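Local structure of beta-galactosidase (Marinomonas sp. ef1, 6Y2K) at residues H475-P478 / N482-N485. The protein hydrolyses terminal beta-galactosidic bonds as a cold-active GH42 glycoside hydrolase that assembles into a hexamer. Sequence-based numbering, arbitrary orientation.
Sequences HITP and NRLN
Asn482 N donates to Pro478 O at 3.1 Å, with an N-H...O angle of 156°, the i to i+4 bond of the first turn of helix 478-486. The Asn482 side chain bends back over the same carbonyl: with CG beside its own backbone N (chi1 -70°), Asn482 CG lies 3.4 Å from Pro478 O. Asn482 ND2 comes within 3.3 Å of Pro478 O, but at an angle too poor for a hydrogen bond. A water donates to Pro478 O from 2.7 Å and reaches Asn482 OD1 only weakly, so the carbonyl is gripped by one backbone N-H and one solvent molecule on an exposed side of the turn.

A second water joins Thr477 to Arg483. It lies 2.8 Å from Thr477 OG1 and accepts from Arg483 NH1 at 3.1 Å, sitting at the guanidinium edge in the plane of the group. The two side chains do not bond directly; Thr477 OG1 and Arg483 NH1 stay 4.5 Å apart.

Thr477 is the N-cap of the helix, and Pro478 takes the first helical position, where its missing N-H costs no helical bond. With chi1 at 58°, Thr477 OG1 is turned to the backbone N of Leu480, capping the first turn. The loop and helix follow strand 467-470 of the mixed sheet in the trimerisation domain, and strand 490-493, which follows the helix, lies beside that strand in parallel; the three form a beta-alpha-beta crossover, presumably right-handed as such units almost always are.

Arg483 NH1 has a further partner in Ser458 O, which anchors the guanidinium beside the water. Ile476 and Leu484, both buried, start their side chains toward the opposite segment without touching it; Ile476 packs on Thr497 and Leu515.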
ATOM      1  N   HIS A 475      39.111 -19.867   1.551  1.00 17.59           N
ATOM      2  CA  HIS A 475      40.494 -20.321   1.432  1.00 18.01           C
ATOM      3  C   HIS A 475      40.599 -21.501   0.472  1.00 18.44           C
ATOM      4  O   HIS A 475      39.853 -22.474   0.601  1.00 18.42           O
ATOM      5  CB  HIS A 475      41.059 -20.724   2.801  1.00 18.19           C
ATOM      6  CG  HIS A 475      42.444 -21.293   2.730  1.00 18.03           C
ATOM      7  ND1 HIS A 475      43.521 -20.566   2.267  1.00 18.56           N
ATOM      8  CD2 HIS A 475      42.924 -22.521   3.037  1.00 17.96           C
ATOM      9  CE1 HIS A 475      44.606 -21.321   2.305  1.00 18.54           C
ATOM     10  NE2 HIS A 475      44.269 -22.513   2.761  1.00 18.46           N
ATOM     11  N   ILE A 476      41.532 -21.394  -0.473  1.00 18.59           N
ATOM     12  CA  ILE A 476      41.853 -22.453  -1.423  1.00 19.09           C
ATOM     13  C   ILE A 476      43.198 -23.027  -0.992  1.00 19.61           C
ATOM     14  O   ILE A 476      44.204 -22.312  -1.000  1.00 18.64           O
ATOM     15  CB  ILE A 476      41.995 -21.907  -2.871  1.00 18.97           C
ATOM     16  CG1 ILE A 476      40.677 -21.272  -3.345  1.00 18.85           C
ATOM     17  CG2 ILE A 476      42.446 -23.011  -3.833  1.00 18.89           C
ATOM     18  CD1 ILE A 476      40.802 -20.493  -4.632  1.00 18.59           C
ATOM     19  N   THR A 477      43.214 -24.311  -0.628  1.00 20.77           N
ATOM     20  CA  THR A 477      44.471 -24.997  -0.292  1.00 22.18           C
ATOM     21  C   THR A 477      45.312 -25.144  -1.562  1.00 22.79           C
ATOM     22  O   THR A 477      44.764 -25.154  -2.665  1.00 22.54           O
ATOM     23  CB  THR A 477      44.249 -26.397   0.303  1.00 22.16           C
ATOM     24  OG1 THR A 477      43.514 -27.207  -0.623  1.00 22.48           O
ATOM     25  CG2 THR A 477      43.486 -26.322   1.614  1.00 23.13           C
ATOM     26  N   PRO A 478      46.647 -25.241  -1.424  1.00 24.34           N
ATOM     27  CA  PRO A 478      47.456 -25.495  -2.628  1.00 24.68           C
ATOM     28  C   PRO A 478      47.051 -26.775  -3.370  1.00 24.62           C
ATOM     29  O   PRO A 478      47.169 -26.842  -4.596  1.00 25.39           O
ATOM     30  CB  PRO A 478      48.882 -25.613  -2.069  1.00 25.22           C
ATOM     31  CG  PRO A 478      48.851 -24.796  -0.819  1.00 25.22           C
ATOM     32  CD  PRO A 478      47.490 -25.036  -0.233  1.00 24.81           C
ATOM     33  N   ASN A 482      45.658 -27.157  -7.333  1.00 24.82           N
ATOM     34  CA  ASN A 482      46.175 -28.158  -8.290  1.00 26.02           C
ATOM     35  C   ASN A 482      45.050 -28.948  -8.956  1.00 25.29           C
ATOM     36  O   ASN A 482      45.063 -29.134 -10.174  1.00 24.45           O
ATOM     37  CB  ASN A 482      47.141 -29.138  -7.612  1.00 28.00           C
ATOM     38  CG  ASN A 482      48.457 -28.497  -7.223  1.00 30.01           C
ATOM     39  OD1 ASN A 482      48.938 -27.568  -7.879  1.00 31.50           O
ATOM     40  ND2 ASN A 482      49.057 -29.001  -6.143  1.00 31.46           N
ATOM     41  N   ARG A 483      44.081 -29.400  -8.159  1.00 24.99           N
ATOM     42  CA  ARG A 483      42.904 -30.090  -8.695  1.00 25.83           C
ATOM     43  C   ARG A 483      42.090 -29.192  -9.642  1.00 24.80           C
ATOM     44  O   ARG A 483      41.621 -29.658 -10.675  1.00 23.96           O
ATOM     45  CB  ARG A 483      42.013 -30.637  -7.574  1.00 27.03           C
ATOM     46  CG  ARG A 483      42.606 -31.837  -6.833  1.00 28.89           C
ATOM     47  CD  ARG A 483      41.595 -32.500  -5.903  1.00 29.86           C
ATOM     48  NE  ARG A 483      41.253 -31.643  -4.765  1.00 31.53           N
ATOM     49  CZ  ARG A 483      41.987 -31.482  -3.659  1.00 33.79           C
ATOM     50  NH1 ARG A 483      41.559 -30.669  -2.692  1.00 33.24           N
ATOM     51  NH2 ARG A 483      43.153 -32.116  -3.499  1.00 35.16           N
ATOM     52  N   LEU A 484      41.947 -27.911  -9.301  1.00 24.31           N
ATOM     53  CA  LEU A 484      41.258 -26.958 -10.183  1.00 23.47           C
ATOM     54  C   LEU A 484      42.022 -26.730 -11.481  1.00 23.55           C
ATOM     55  O   LEU A 484      41.406 -26.680 -12.548  1.00 23.03           O
ATOM     56  CB  LEU A 484      40.995 -25.619  -9.486  1.00 22.61           C
ATOM     57  CG  LEU A 484      40.045 -25.658  -8.276  1.00 22.38           C
ATOM     58  CD1 LEU A 484      39.957 -24.276  -7.643  1.00 22.23           C
ATOM     59  CD2 LEU A 484      38.665 -26.160  -8.659  1.00 22.29           C
ATOM     60  N   ASN A 485      43.349 -26.625 -11.392  1.00 24.10           N
ATOM     61  CA  ASN A 485      44.197 -26.431 -12.584  1.00 25.24           C
ATOM     62  C   ASN A 485      44.056 -27.562 -13.613  1.00 25.82           C
ATOM     63  O   ASN A 485      44.075 -27.305 -14.814  1.00 26.40           O
ATOM     64  CB  ASN A 485      45.678 -26.276 -12.188  1.00 25.65           C
ATOM     65  CG  ASN A 485      45.972 -24.955 -11.487  1.00 26.15           C
ATOM     66  OD1 ASN A 485      45.244 -23.966 -11.642  1.00 26.85           O
ATOM     67  ND2 ASN A 485      47.054 -24.932 -10.713  1.00 25.84           N
TER
HETATM   68  O   HOH W   1      42.206 -29.613   0.121  1.00 33.16           O
HETATM   69  O   HOH W   2      48.869 -25.017  -5.688  1.00 36.55           O